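Local coordinates for TRAP solute Binding Protein (Uncultured marine bacterium, PDB 5I7I) that binds 3-hydroxybenzoate as a TRAP solute-binding protein specific for aromatic acids, probably delivering it to the membrane components of the transporter, at residues F99-L107 with W314-L323; V190-S198 with I211-T221. All blocks are in the same frame, centred on the assembly; numbering follows the deposited sequence. Where two conformers were deposited one is given.

Contact 1: residues F99-L107 with W314-L323; sequences FPHLEAFEL and WIKSANDRGL
The C-terminal end of helix 297-320, where a Schellman motif closes the helix, packs on the turns of 99-107 through the carboxylate of Glu103, at the partly exposed edge of the contact. Glu103 OE1 takes two hydrogen bonds, one from Trp314 NE1 (2.7 Å) on its anti lone pair and one from Arg321 NH2 (2.9 Å) on its syn side. The second oxygen is gripped as well: Arg321 NH1 lies 3.0 Å from Glu103 OE2, completing an end-on salt bridge in which the carboxylate is turned 30° from the guanidinium plane. A glutamate suits this place because its extended chain brings both oxygens to donors on the other segment. Arg321 is held in turn from behind, its NE bonding to Ser317 O in the guanidinium plane, which helps to fix the rotation of that group.

Gly322, with positive phi, is the C-prime residue of the Schellman motif; Leu323 N bonds back to Ala318 O, and the chain turns so that Leu323 faces His101. Leu323 CD1 sits 4.0 Å from the centre of the His101 ring, almost on its normal, in a CH-pi contact, while ND1 of that ring is bonded to Asp132. One face of the Trp314 indole packs on the Glu103-Ala104 backbone and Leu107, with Ala104 CB off-centre at 3.8 Å from Trp314 CH2; Ala318 CB lies over the rim of the opposite face. Leu107 CD2 closes on Trp314 CB at 3.5 Å, the two side chains crossing at about a right angle, and Val329 of helix 325-339 also touches the tryptophan.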
loop_
_atom_site.group_PDB
_atom_site.type_symbol
_atom_site.label_atom_id
_atom_site.label_comp_id
_atom_site.label_asym_id
_atom_site.label_seq_id
_atom_site.Cartn_x
_atom_site.Cartn_y
_atom_site.Cartn_z
ATOM N N PHE A 99 12.400 5.283 0.703
ATOM C CA PHE A 99 11.623 6.001 -0.310
ATOM C C PHE A 99 10.962 7.186 0.379
ATOM O O PHE A 99 9.743 7.210 0.598
ATOM C CB PHE A 99 10.611 5.072 -0.985
ATOM C CG PHE A 99 11.229 3.799 -1.497
ATOM C CD1 PHE A 99 11.996 3.789 -2.658
ATOM C CD2 PHE A 99 11.061 2.619 -0.802
ATOM C CE1 PHE A 99 12.575 2.622 -3.116
ATOM C CE2 PHE A 99 11.637 1.453 -1.249
ATOM C CZ PHE A 99 12.388 1.444 -2.416
ATOM N N PRO A 100 11.752 8.196 0.738
ATOM C CA PRO A 100 11.241 9.221 1.656
ATOM C C PRO A 100 10.151 10.081 1.057
ATOM O O PRO A 100 9.234 10.510 1.773
ATOM C CB PRO A 100 12.483 10.050 1.990
ATOM C CG PRO A 100 13.432 9.793 0.846
ATOM C CD PRO A 100 13.184 8.347 0.472
ATOM N N HIS A 101 10.203 10.358 -0.250
ATOM C CA HIS A 101 9.144 11.167 -0.842
ATOM C C HIS A 101 7.789 10.504 -0.677
ATOM O O HIS A 101 6.773 11.188 -0.486
ATOM C CB HIS A 101 9.395 11.399 -2.329
ATOM C CG HIS A 101 10.532 12.322 -2.632
ATOM N ND1 HIS A 101 11.844 11.909 -2.642
ATOM C CD2 HIS A 101 10.546 13.617 -3.021
ATOM C CE1 HIS A 101 12.624 12.930 -2.957
ATOM N NE2 HIS A 101 11.857 13.974 -3.214
ATOM N N LEU A 102 7.752 9.179 -0.772
ATOM C CA LEU A 102 6.481 8.478 -0.776
ATOM C C LEU A 102 5.781 8.545 0.575
ATOM O O LEU A 102 4.565 8.331 0.642
ATOM C CB LEU A 102 6.676 7.031 -1.230
ATOM C CG LEU A 102 7.301 6.880 -2.624
ATOM C CD1 LEU A 102 7.355 5.401 -3.016
ATOM C CD2 LEU A 102 6.598 7.689 -3.670
ATOM N N GLU A 103 6.525 8.805 1.646
ATOM C CA GLU A 103 5.939 8.947 2.974
ATOM C C GLU A 103 4.854 10.015 3.005
ATOM O O GLU A 103 3.945 9.954 3.843
ATOM C CB GLU A 103 7.036 9.332 3.980
ATOM C CG GLU A 103 8.110 8.271 4.166
ATOM C CD GLU A 103 9.220 8.715 5.089
ATOM O OE1 GLU A 103 9.024 9.728 5.792
ATOM O OE2 GLU A 103 10.295 8.059 5.093
ATOM N N ALA A 104 4.939 11.025 2.140
ATOM C CA ALA A 104 3.941 12.090 2.191
ATOM C C ALA A 104 2.552 11.540 1.941
ATOM O O ALA A 104 1.571 12.044 2.498
ATOM C CB ALA A 104 4.256 13.189 1.179
ATOM N N PHE A 105 2.453 10.509 1.120
ATOM C CA PHE A 105 1.160 9.928 0.804
ATOM C C PHE A 105 0.620 9.062 1.920
ATOM O O PHE A 105 -0.562 8.691 1.873
ATOM C CB PHE A 105 1.243 9.145 -0.503
ATOM C CG PHE A 105 1.087 10.001 -1.716
ATOM C CD1 PHE A 105 2.160 10.708 -2.243
ATOM C CD2 PHE A 105 -0.156 10.143 -2.314
ATOM C CE1 PHE A 105 1.996 11.514 -3.366
ATOM C CE2 PHE A 105 -0.316 10.955 -3.430
ATOM C CZ PHE A 105 0.752 11.626 -3.956
ATOM N N GLU A 106 1.427 8.776 2.929
ATOM C CA GLU A 106 1.018 7.992 4.080
ATOM C C GLU A 106 0.478 8.838 5.222
ATOM O O GLU A 106 0.083 8.281 6.246
ATOM C CB GLU A 106 2.204 7.191 4.607
ATOM C CG GLU A 106 2.733 6.163 3.662
ATOM C CD GLU A 106 3.760 5.306 4.318
ATOM O OE1 GLU A 106 4.951 5.689 4.325
ATOM O OE2 GLU A 106 3.354 4.263 4.879
ATOM N N LEU A 107 0.478 10.160 5.096
ATOM C CA LEU A 107 0.120 11.015 6.208
ATOM C C LEU A 107 -1.377 10.952 6.493
ATOM O O LEU A 107 -2.174 10.547 5.640
ATOM C CB LEU A 107 0.589 12.441 5.943
ATOM C CG LEU A 107 2.110 12.592 5.878
ATOM C CD1 LEU A 107 2.492 14.005 5.477
ATOM C CD2 LEU A 107 2.742 12.254 7.230
ATOM N N TRP A 314 6.121 15.537 10.159
ATOM C CA TRP A 314 6.657 14.942 8.940
ATOM C C TRP A 314 7.337 15.988 8.071
ATOM O O TRP A 314 8.444 15.762 7.561
ATOM C CB TRP A 314 5.585 14.176 8.136
ATOM C CG TRP A 314 6.262 13.481 7.017
ATOM C CD1 TRP A 314 6.869 12.264 7.083
ATOM C CD2 TRP A 314 6.520 13.988 5.688
ATOM N NE1 TRP A 314 7.481 11.971 5.896
ATOM C CE2 TRP A 314 7.274 13.002 5.017
ATOM C CE3 TRP A 314 6.198 15.171 5.009
ATOM C CZ2 TRP A 314 7.699 13.155 3.698
ATOM C CZ3 TRP A 314 6.607 15.315 3.695
ATOM C CH2 TRP A 314 7.354 14.313 3.055
ATOM N N ILE A 315 6.704 17.144 7.897
ATOM C CA ILE A 315 7.294 18.201 7.084
ATOM C C ILE A 315 8.666 18.575 7.625
ATOM O O ILE A 315 9.645 18.666 6.877
ATOM C CB ILE A 315 6.325 19.394 6.984
ATOM C CG1 ILE A 315 5.160 19.040 6.062
ATOM C CG2 ILE A 315 7.028 20.651 6.495
ATOM C CD1 ILE A 315 4.015 20.044 6.078
ATOM N N LYS A 316 8.775 18.739 8.941
ATOM C CA LYS A 316 10.080 19.037 9.530
ATOM C C LYS A 316 11.080 17.909 9.264
ATOM O O LYS A 316 12.241 18.169 8.944
ATOM C CB LYS A 316 9.908 19.268 11.022
ATOM C CG LYS A 316 11.212 19.230 11.823
ATOM C CD LYS A 316 11.436 20.469 12.601
ATOM C CE LYS A 316 12.821 20.451 13.264
ATOM N NZ LYS A 316 13.386 21.824 13.308
ATOM N N SER A 317 10.647 16.649 9.403
ATOM C CA SER A 317 11.532 15.499 9.178
ATOM C C SER A 317 11.974 15.396 7.724
ATOM O O SER A 317 13.101 14.951 7.442
ATOM C CB SER A 317 10.837 14.190 9.577
ATOM O OG SER A 317 9.995 13.675 8.551
ATOM N N ALA A 318 11.112 15.814 6.795
ATOM C CA ALA A 318 11.497 15.847 5.388
ATOM C C ALA A 318 12.516 16.945 5.141
ATOM O O ALA A 318 13.525 16.724 4.463
ATOM C CB ALA A 318 10.248 16.057 4.546
ATOM N N ASN A 319 12.293 18.123 5.720
ATOM C CA ASN A 319 13.277 19.194 5.661
ATOM C C ASN A 319 14.637 18.699 6.133
ATOM O O ASN A 319 15.670 18.976 5.505
ATOM C CB ASN A 319 12.827 20.352 6.554
ATOM C CG ASN A 319 11.672 21.158 5.988
ATOM O OD1 ASN A 319 11.185 20.928 4.883
ATOM N ND2 ASN A 319 11.218 22.118 6.780
ATOM N N ASP A 320 14.654 17.987 7.266
ATOM C CA ASP A 320 15.898 17.515 7.841
ATOM C C ASP A 320 16.601 16.521 6.933
ATOM O O ASP A 320 17.821 16.363 7.038
ATOM C CB ASP A 320 15.643 16.872 9.196
ATOM C CG ASP A 320 15.270 17.876 10.266
ATOM O OD1 ASP A 320 15.536 19.077 10.078
ATOM O OD2 ASP A 320 14.736 17.449 11.304
ATOM N N ARG A 321 15.871 15.878 6.031
ATOM C CA ARG A 321 16.425 14.929 5.083
ATOM C C ARG A 321 16.664 15.560 3.714
ATOM O O ARG A 321 16.846 14.850 2.724
ATOM C CB ARG A 321 15.522 13.695 5.005
ATOM C CG ARG A 321 15.657 12.822 6.236
ATOM C CD ARG A 321 14.708 11.629 6.171
ATOM N NE ARG A 321 13.323 12.028 6.431
ATOM C CZ ARG A 321 12.259 11.267 6.195
ATOM N NH1 ARG A 321 12.403 10.066 5.652
ATOM N NH2 ARG A 321 11.048 11.712 6.499
ATOM N N GLY A 322 16.694 16.883 3.639
ATOM C CA GLY A 322 17.004 17.548 2.389
ATOM C C GLY A 322 15.863 17.720 1.424
ATOM O O GLY A 322 16.109 18.027 0.255
ATOM N N LEU A 323 14.623 17.539 1.861
ATOM C CA LEU A 323 13.465 17.676 1.000
ATOM C C LEU A 323 12.671 18.899 1.416
ATOM O O LEU A 323 12.722 19.315 2.571
ATOM C CB LEU A 323 12.566 16.444 1.119
ATOM C CG LEU A 323 13.284 15.125 0.888
ATOM C CD1 LEU A 323 12.266 14.003 0.922
ATOM C CD2 LEU A 323 14.021 15.135 -0.440
#

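Contact 2: residues V190-S198 with I211-T221. With 3HB (3-hydroxybenzoic acid), chain C.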
loop_
_atom_site.group_PDB
_atom_site.type_symbol
_atom_site.label_atom_id
_atom_site.label_comp_id
_atom_site.label_asym_id
_atom_site.label_seq_id
_atom_site.Cartn_x
_atom_site.Cartn_y
_atom_site.Cartn_z
ATOM N N VAL A 190 2.278 -7.694 6.687
ATOM C CA VAL A 190 0.928 -8.219 6.898
ATOM C C VAL A 190 0.882 -9.728 7.138
ATOM O O VAL A 190 -0.001 -10.182 7.880
ATOM C CB VAL A 190 -0.051 -7.735 5.809
ATOM C CG1 VAL A 190 0.226 -8.388 4.484
ATOM C CG2 VAL A 190 -1.500 -7.968 6.242
ATOM N N PRO A 191 1.767 -10.559 6.577
ATOM C CA PRO A 191 1.643 -12.004 6.842
ATOM C C PRO A 191 1.862 -12.386 8.299
ATOM O O PRO A 191 1.521 -13.508 8.672
ATOM C CB PRO A 191 2.707 -12.636 5.931
ATOM C CG PRO A 191 2.960 -11.605 4.888
ATOM C CD PRO A 191 2.851 -10.301 5.613
ATOM N N ALA A 192 2.418 -11.493 9.118
ATOM C CA ALA A 192 2.686 -11.741 10.532
ATOM C C ALA A 192 1.519 -11.364 11.441
ATOM O O ALA A 192 1.542 -11.704 12.633
ATOM C CB ALA A 192 3.910 -10.927 10.962
ATOM N N VAL A 193 0.497 -10.702 10.906
ATOM C CA VAL A 193 -0.548 -10.112 11.739
ATOM C C VAL A 193 -1.395 -11.187 12.413
ATOM O O VAL A 193 -1.718 -11.089 13.605
ATOM C CB VAL A 193 -1.416 -9.181 10.887
ATOM C CG1 VAL A 193 -2.660 -8.754 11.645
ATOM C CG2 VAL A 193 -0.611 -7.964 10.475
ATOM N N ALA A 194 -1.843 -12.188 11.648
ATOM C CA ALA A 194 -2.755 -13.191 12.200
ATOM C C ALA A 194 -2.131 -13.883 13.396
ATOM O O ALA A 194 -2.778 -14.063 14.435
ATOM C CB ALA A 194 -3.132 -14.219 11.136
ATOM N N GLY A 195 -0.867 -14.296 13.259
ATOM C CA GLY A 195 -0.205 -14.978 14.355
ATOM C C GLY A 195 -0.050 -14.084 15.565
ATOM O O GLY A 195 -0.217 -14.521 16.707
ATOM N N ALA A 196 0.276 -12.813 15.331
ATOM C CA ALA A 196 0.416 -11.863 16.424
ATOM C C ALA A 196 -0.908 -11.645 17.146
ATOM O O ALA A 196 -0.920 -11.469 18.373
ATOM C CB ALA A 196 0.984 -10.543 15.897
ATOM N N LEU A 197 -2.030 -11.676 16.418
ATOM C CA LEU A 197 -3.346 -11.615 17.063
ATOM C C LEU A 197 -3.626 -12.871 17.890
ATOM O O LEU A 197 -4.070 -12.782 19.044
ATOM C CB LEU A 197 -4.438 -11.479 16.007
ATOM C CG LEU A 197 -4.615 -10.137 15.317
ATOM C CD1 LEU A 197 -5.447 -10.312 14.058
ATOM C CD2 LEU A 197 -5.274 -9.126 16.277
ATOM N N SER A 198 -3.447 -14.057 17.289
ATOM C CA SER A 198 -3.841 -15.301 17.946
ATOM C C SER A 198 -2.991 -15.569 19.175
ATOM O O SER A 198 -3.454 -16.239 20.111
ATOM C CB SER A 198 -3.735 -16.476 16.968
ATOM O OG SER A 198 -4.818 -16.498 16.044
ATOM N N ILE A 211 -7.027 -7.065 1.826
ATOM C CA ILE A 211 -5.956 -7.996 2.192
ATOM C C ILE A 211 -6.411 -8.987 3.251
ATOM O O ILE A 211 -5.744 -10.000 3.468
ATOM C CB ILE A 211 -4.685 -7.210 2.620
ATOM C CG1 ILE A 211 -3.452 -8.115 2.709
ATOM C CG2 ILE A 211 -4.916 -6.477 3.923
ATOM C CD1 ILE A 211 -3.073 -8.794 1.407
ATOM N N MET A 212 -7.535 -8.728 3.914
ATOM C CA MET A 212 -7.845 -9.472 5.133
ATOM C C MET A 212 -8.181 -10.923 4.861
ATOM O O MET A 212 -7.694 -11.796 5.601
ATOM C CB MET A 212 -8.958 -8.772 5.906
ATOM C CG MET A 212 -8.520 -7.451 6.465
ATOM S SD MET A 212 -9.810 -6.519 7.289
ATOM C CE MET A 212 -10.146 -7.527 8.716
ATOM N N PRO A 213 -9.003 -11.260 3.873
ATOM C CA PRO A 213 -9.416 -12.667 3.760
ATOM C C PRO A 213 -8.266 -13.588 3.422
ATOM O O PRO A 213 -8.310 -14.773 3.775
ATOM C CB PRO A 213 -10.489 -12.628 2.669
ATOM C CG PRO A 213 -11.031 -11.218 2.738
ATOM C CD PRO A 213 -9.805 -10.384 2.998
ATOM N N SER A 214 -7.227 -13.071 2.773
ATOM C CA SER A 214 -6.069 -13.876 2.409
ATOM C C SER A 214 -5.313 -14.385 3.629
ATOM O O SER A 214 -4.541 -15.341 3.510
ATOM C CB SER A 214 -5.123 -13.053 1.536
ATOM O OG SER A 214 -5.810 -12.505 0.428
ATOM N N PHE A 215 -5.549 -13.785 4.799
ATOM C CA PHE A 215 -4.929 -14.200 6.051
ATOM C C PHE A 215 -5.969 -14.470 7.140
ATOM O O PHE A 215 -5.623 -14.544 8.323
ATOM C CB PHE A 215 -3.930 -13.135 6.509
ATOM C CG PHE A 215 -2.862 -12.848 5.505
ATOM C CD1 PHE A 215 -1.770 -13.669 5.391
ATOM C CD2 PHE A 215 -2.943 -11.727 4.690
ATOM C CE1 PHE A 215 -0.776 -13.398 4.463
ATOM C CE2 PHE A 215 -1.956 -11.444 3.766
ATOM C CZ PHE A 215 -0.874 -12.283 3.654
ATOM N N LYS A 216 -7.234 -14.643 6.769
ATOM C CA LYS A 216 -8.312 -14.940 7.717
ATOM C C LYS A 216 -8.516 -13.806 8.716
ATOM O O LYS A 216 -9.070 -14.014 9.794
ATOM C CB LYS A 216 -8.095 -16.272 8.455
ATOM C CG LYS A 216 -7.917 -17.496 7.571
ATOM C CD LYS A 216 -7.618 -18.722 8.434
ATOM C CE LYS A 216 -7.738 -20.028 7.667
ATOM N NZ LYS A 216 -8.696 -20.954 8.347
ATOM N N LEU A 217 -8.055 -12.602 8.401
ATOM C CA LEU A 217 -8.070 -11.542 9.400
ATOM C C LEU A 217 -9.477 -11.063 9.722
ATOM O O LEU A 217 -9.687 -10.457 10.779
ATOM C CB LEU A 217 -7.239 -10.354 8.927
ATOM C CG LEU A 217 -5.747 -10.670 8.783
ATOM C CD1 LEU A 217 -4.973 -9.513 8.195
ATOM C CD2 LEU A 217 -5.131 -11.060 10.123
ATOM N N HIS A 218 -10.432 -11.282 8.831
ATOM C CA HIS A 218 -11.817 -10.932 9.104
ATOM C C HIS A 218 -12.511 -11.947 9.993
ATOM O O HIS A 218 -13.613 -11.658 10.482
ATOM C CB HIS A 218 -12.562 -10.799 7.792
ATOM C CG HIS A 218 -12.651 -12.086 7.058
ATOM N ND1 HIS A 218 -11.533 -12.789 6.652
ATOM C CD2 HIS A 218 -13.720 -12.823 6.696
ATOM C CE1 HIS A 218 -11.919 -13.904 6.057
ATOM N NE2 HIS A 218 -13.241 -13.944 6.068
ATOM N N GLU A 219 -11.898 -13.122 10.194
ATOM C CA GLU A 219 -12.334 -14.059 11.221
ATOM C C GLU A 219 -11.750 -13.706 12.576
ATOM O O GLU A 219 -12.425 -13.872 13.596
ATOM C CB GLU A 219 -11.948 -15.498 10.837
ATOM C CG GLU A 219 -12.654 -15.998 9.574
ATOM C CD GLU A 219 -12.258 -17.420 9.183
ATOM O OE1 GLU A 219 -11.300 -17.972 9.759
ATOM O OE2 GLU A 219 -12.923 -17.993 8.291
ATOM N N LEU A 220 -10.523 -13.185 12.598
ATOM C CA LEU A 220 -9.816 -12.928 13.838
ATOM C C LEU A 220 -10.123 -11.559 14.421
ATOM O O LEU A 220 -9.849 -11.332 15.602
ATOM C CB LEU A 220 -8.313 -13.082 13.603
ATOM C CG LEU A 220 -7.876 -14.476 13.186
ATOM C CD1 LEU A 220 -6.459 -14.448 12.678
ATOM C CD2 LEU A 220 -7.992 -15.434 14.348
ATOM N N THR A 221 -10.687 -10.650 13.630
ATOM C CA THR A 221 -11.181 -9.383 14.145
ATOM C C THR A 221 -12.633 -9.215 13.728
ATOM O O THR A 221 -12.967 -9.406 12.556
ATOM C CB THR A 221 -10.347 -8.181 13.668
ATOM O OG1 THR A 221 -10.323 -8.087 12.235
ATOM C CG2 THR A 221 -8.936 -8.262 14.222
HETATM C "C1'" 3HB C . -0.242 -3.977 4.616
HETATM O "O1'" 3HB C . -0.971 -3.309 5.393
HETATM O "O2'" 3HB C . 0.927 -4.290 4.960
HETATM C C1 3HB C . -0.783 -4.472 3.281
HETATM C C2 3HB C . -2.013 -3.999 2.829
HETATM C C3 3HB C . -2.523 -4.440 1.633
HETATM C C4 3HB C . -1.841 -5.367 0.891
HETATM C C5 3HB C . -0.609 -5.839 1.337
HETATM C C6 3HB C . -0.078 -5.399 2.532
HETATM O O3 3HB C . -3.738 -3.957 1.204
#
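Leu217 packs on Val193, Ala194 and Leu197 in a contact between 190-198 and 211-221 that is mainly apolar; no hydrogen bond crosses between the segments. Its CD2 lodges between Val193 CG1, 3.7 Å away, and Ala194 CB, with Leu197 CD1 reaching the same methyl from farther along helix 193-198. Leu217 has its CG anti to the carbonyl carbon (chi1 -65°), which carries the branch up to that helix. The small methyl of Ala194 permits a close approach, the CA atoms of Ala194 and Leu217 being 6.2 Å apart, and Ala194 CB also meets Leu220 CD1 at 3.7 Å. Leu197 CD1 then bridges Leu220 CB and Thr221 CG2, so aliphatic branches pack between the two segments.

Aromatic contacts serve the other end. The Phe215 ring is approached obliquely by Val190 CG1, 3.8 Å from Phe215 CE2, and by Pro191, whose CB lies 3.9 Å from Phe215 CE1. Pro191 and Phe215 run side by side in the same direction, and Ile211 CG1 sits at the ring edge, in its plane.

Within 211-221, Thr221 OG1 and Thr221 N both bond to Leu217 O, from opposite faces of its plane, at the end of helix 217-220.

Ligand contacts form the last group. Val190 CG1 touches 3HB C6 at 3.6 Å, and Ile211 CB lies 3.6 Å from 3HB C3. The two residues also meet each other, CG2 of Val190 against CG1 of Ile211, and so they provide part of the apolar wall of the aromatic-acid pocket in this family 7 solute-binding protein, where Arg168, Tyr94 and Glu210 hydrogen-bond the polar groups of the ligand.

Overall arrangement
Contact 1 and contact 2 lie on opposite sides of the chain's centre, their own centres about 30 Å apart and their nearest atoms about 12 Å apart, so neither touches the other. The centre of contact 1 is about 17 Å from that of the chain, and the centre of contact 2 about 16 Å. Contact 2 belongs to the binding site, contributing two of the twelve residues of the 3-hydroxybenzoate pocket. Contact 1 is structural, tying a loop after strand 87-91 to the end of helix 297-320. In sequence, both segments of contact 2 fall between those of contact 1, which are 207 residues apart at their closest ends.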